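Local coordinates for protein oligogalacturonate lyase (Yersinia enterocolitica subsp. enterocolitica, PDB 3PE7) that cleaves oligogalacturonates, the short fragments of pectin, by beta-elimination in the cytoplasm, using a seven-bladed beta-propeller that carries a manganese site, at residues K230-A235 against L252-Y257. Residues are numbered along the deposited sequence; the frame is centred on the assembly and turned at random.
Sequences KVKTHA and LVYVSY
Lys-232 reaches over from the loop that follows strand 229-230 to the phenol of Tyr-254. CB sets out toward strand 252-258, with CG lodged between the backbone N and the carbonyl carbon (chi1 82°). CD is the first atom to touch: it sits 3.2 Å from Tyr-254 OH and 3.8 Å from Tyr-254 CZ, meeting the ring obliquely. The bend at chi3 (-68°) then turns CE, which stays 3.5 Å from Tyr-254 OH, and brings the ammonium round to the hydroxyl. There NZ lies in the plane of the tyrosine ring, at its edge, and donates a hydrogen bond of 2.9 Å to Tyr-254 OH. That nitrogen also forms a salt bridge with Glu-238 and a cation-pi contact with Tyr-267, while Asn-276 ND2 is hydrogen-bonded to the same tyrosine oxygen.

One residue earlier in the loop, Val-231 CG2 meets Leu-252 CD2 at 3.8 Å, one methyl against another, and Met-218 of the preceding blade packs on both side chains. The pair thus joins the connection between two neighbouring blades of the propeller to the second strand of the later blade; the side chain of Leu-252 lies about 11 Å from a bound calcium ion.

Chemically, a small hydrophobic patch lies beside a polar cluster. The lysine's charge is probably balanced largely by Glu-238, so any polarising of the phenol should be modest; what the cluster does give the buried phenol oxygen is two nitrogen partners, with hydrogen bonds from Lys-232 NZ and Asn-276 ND2.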
loop_
_atom_site.group_PDB
_atom_site.type_symbol
_atom_site.label_atom_id
_atom_site.label_comp_id
_atom_site.label_asym_id
_atom_site.label_seq_id
_atom_site.Cartn_x
_atom_site.Cartn_y
_atom_site.Cartn_z
ATOM N N LYS A 230 4.657 -20.797 8.202
ATOM C CA LYS A 230 5.344 -19.994 7.201
ATOM C C LYS A 230 4.853 -20.317 5.796
ATOM O O LYS A 230 4.496 -21.463 5.480
ATOM C CB LYS A 230 6.869 -20.106 7.313
ATOM C CG LYS A 230 7.464 -21.470 7.255
ATOM C CD LYS A 230 9.001 -21.401 7.410
ATOM C CE LYS A 230 9.438 -20.786 8.720
ATOM N NZ LYS A 230 10.902 -21.028 8.947
ATOM N N VAL A 231 4.831 -19.289 4.957
ATOM C CA VAL A 231 4.459 -19.436 3.547
ATOM C C VAL A 231 5.499 -20.291 2.819
ATOM O O VAL A 231 5.158 -21.144 1.987
ATOM C CB VAL A 231 4.291 -18.032 2.900
ATOM C CG1 VAL A 231 4.208 -18.123 1.363
ATOM C CG2 VAL A 231 3.068 -17.333 3.481
ATOM N N LYS A 232 6.769 -20.087 3.153
ATOM C CA LYS A 232 7.833 -20.926 2.612
ATOM C C LYS A 232 9.018 -20.966 3.563
ATOM O O LYS A 232 9.162 -20.092 4.422
ATOM C CB LYS A 232 8.279 -20.436 1.229
ATOM C CG LYS A 232 9.268 -19.272 1.252
ATOM C CD LYS A 232 9.567 -18.761 -0.139
ATOM C CE LYS A 232 10.358 -19.778 -0.960
ATOM N NZ LYS A 232 10.618 -19.238 -2.352
ATOM N N THR A 233 9.845 -21.994 3.403
ATOM C CA THR A 233 11.173 -22.002 3.984
ATOM C C THR A 233 12.113 -21.336 2.978
ATOM O O THR A 233 12.202 -21.761 1.819
ATOM C CB THR A 233 11.640 -23.425 4.290
ATOM O OG1 THR A 233 10.718 -24.022 5.208
ATOM C CG2 THR A 233 13.035 -23.411 4.911
ATOM N N HIS A 234 12.789 -20.278 3.422
ATOM C CA HIS A 234 13.779 -19.590 2.596
ATOM C C HIS A 234 14.908 -20.547 2.236
ATOM O O HIS A 234 15.431 -21.268 3.102
ATOM C CB HIS A 234 14.397 -18.406 3.348
ATOM C CG HIS A 234 13.479 -17.236 3.543
ATOM N ND1 HIS A 234 13.909 -15.929 3.432
ATOM C CD2 HIS A 234 12.163 -17.172 3.861
ATOM C CE1 HIS A 234 12.898 -15.112 3.676
ATOM N NE2 HIS A 234 11.828 -15.841 3.939
ATOM N N ALA A 235 15.279 -20.556 0.964
ATOM C CA ALA A 235 16.491 -21.243 0.556
ATOM C C ALA A 235 17.681 -20.472 1.078
ATOM O O ALA A 235 17.556 -19.313 1.527
ATOM C CB ALA A 235 16.557 -21.384 -0.957
ATOM N N LEU A 252 -0.930 -15.543 -2.770
ATOM C CA LEU A 252 -0.019 -14.546 -2.218
ATOM C C LEU A 252 1.166 -14.426 -3.174
ATOM O O LEU A 252 1.776 -15.424 -3.544
ATOM C CB LEU A 252 0.438 -14.946 -0.809
ATOM C CG LEU A 252 1.132 -13.879 0.050
ATOM C CD1 LEU A 252 0.136 -12.819 0.538
ATOM C CD2 LEU A 252 1.837 -14.549 1.197
ATOM N N VAL A 253 1.459 -13.201 -3.603
ATOM C CA VAL A 253 2.542 -12.935 -4.561
ATOM C C VAL A 253 3.655 -12.223 -3.810
ATOM O O VAL A 253 3.393 -11.474 -2.876
ATOM C CB VAL A 253 2.024 -12.094 -5.761
ATOM C CG1 VAL A 253 3.161 -11.608 -6.688
ATOM C CG2 VAL A 253 0.991 -12.901 -6.564
ATOM N N TYR A 254 4.897 -12.484 -4.208
ATOM C CA TYR A 254 6.042 -11.840 -3.564
ATOM C C TYR A 254 7.243 -11.841 -4.490
ATOM O O TYR A 254 7.230 -12.458 -5.558
ATOM C CB TYR A 254 6.392 -12.533 -2.225
ATOM C CG TYR A 254 6.823 -13.979 -2.377
ATOM C CD1 TYR A 254 5.871 -15.016 -2.431
ATOM C CD2 TYR A 254 8.183 -14.313 -2.472
ATOM C CE1 TYR A 254 6.279 -16.358 -2.578
ATOM C CE2 TYR A 254 8.591 -15.639 -2.609
ATOM C CZ TYR A 254 7.636 -16.651 -2.659
ATOM O OH TYR A 254 8.073 -17.960 -2.821
ATOM N N VAL A 255 8.294 -11.155 -4.051
ATOM C CA VAL A 255 9.520 -11.040 -4.824
ATOM C C VAL A 255 10.630 -11.800 -4.096
ATOM O O VAL A 255 10.751 -11.707 -2.862
ATOM C CB VAL A 255 9.903 -9.571 -5.022
ATOM C CG1 VAL A 255 11.294 -9.432 -5.655
ATOM C CG2 VAL A 255 8.886 -8.900 -5.911
ATOM N N SER A 256 11.412 -12.552 -4.857
ATOM C CA SER A 256 12.489 -13.361 -4.302
ATOM C C SER A 256 13.827 -13.012 -4.962
ATOM O O SER A 256 13.904 -12.792 -6.170
ATOM C CB SER A 256 12.184 -14.845 -4.521
ATOM O OG SER A 256 13.282 -15.661 -4.115
ATOM N N TYR A 257 14.888 -12.999 -4.176
ATOM C CA TYR A 257 16.225 -12.892 -4.758
ATOM C C TYR A 257 17.249 -13.584 -3.864
ATOM O O TYR A 257 16.963 -13.879 -2.707
ATOM C CB TYR A 257 16.593 -11.430 -5.031
ATOM C CG TYR A 257 16.576 -10.510 -3.821
ATOM C CD1 TYR A 257 17.743 -10.254 -3.096
ATOM C CD2 TYR A 257 15.396 -9.864 -3.424
ATOM C CE1 TYR A 257 17.729 -9.388 -1.990
ATOM C CE2 TYR A 257 15.378 -9.001 -2.322
ATOM C CZ TYR A 257 16.544 -8.769 -1.617
ATOM O OH TYR A 257 16.520 -7.905 -0.531
#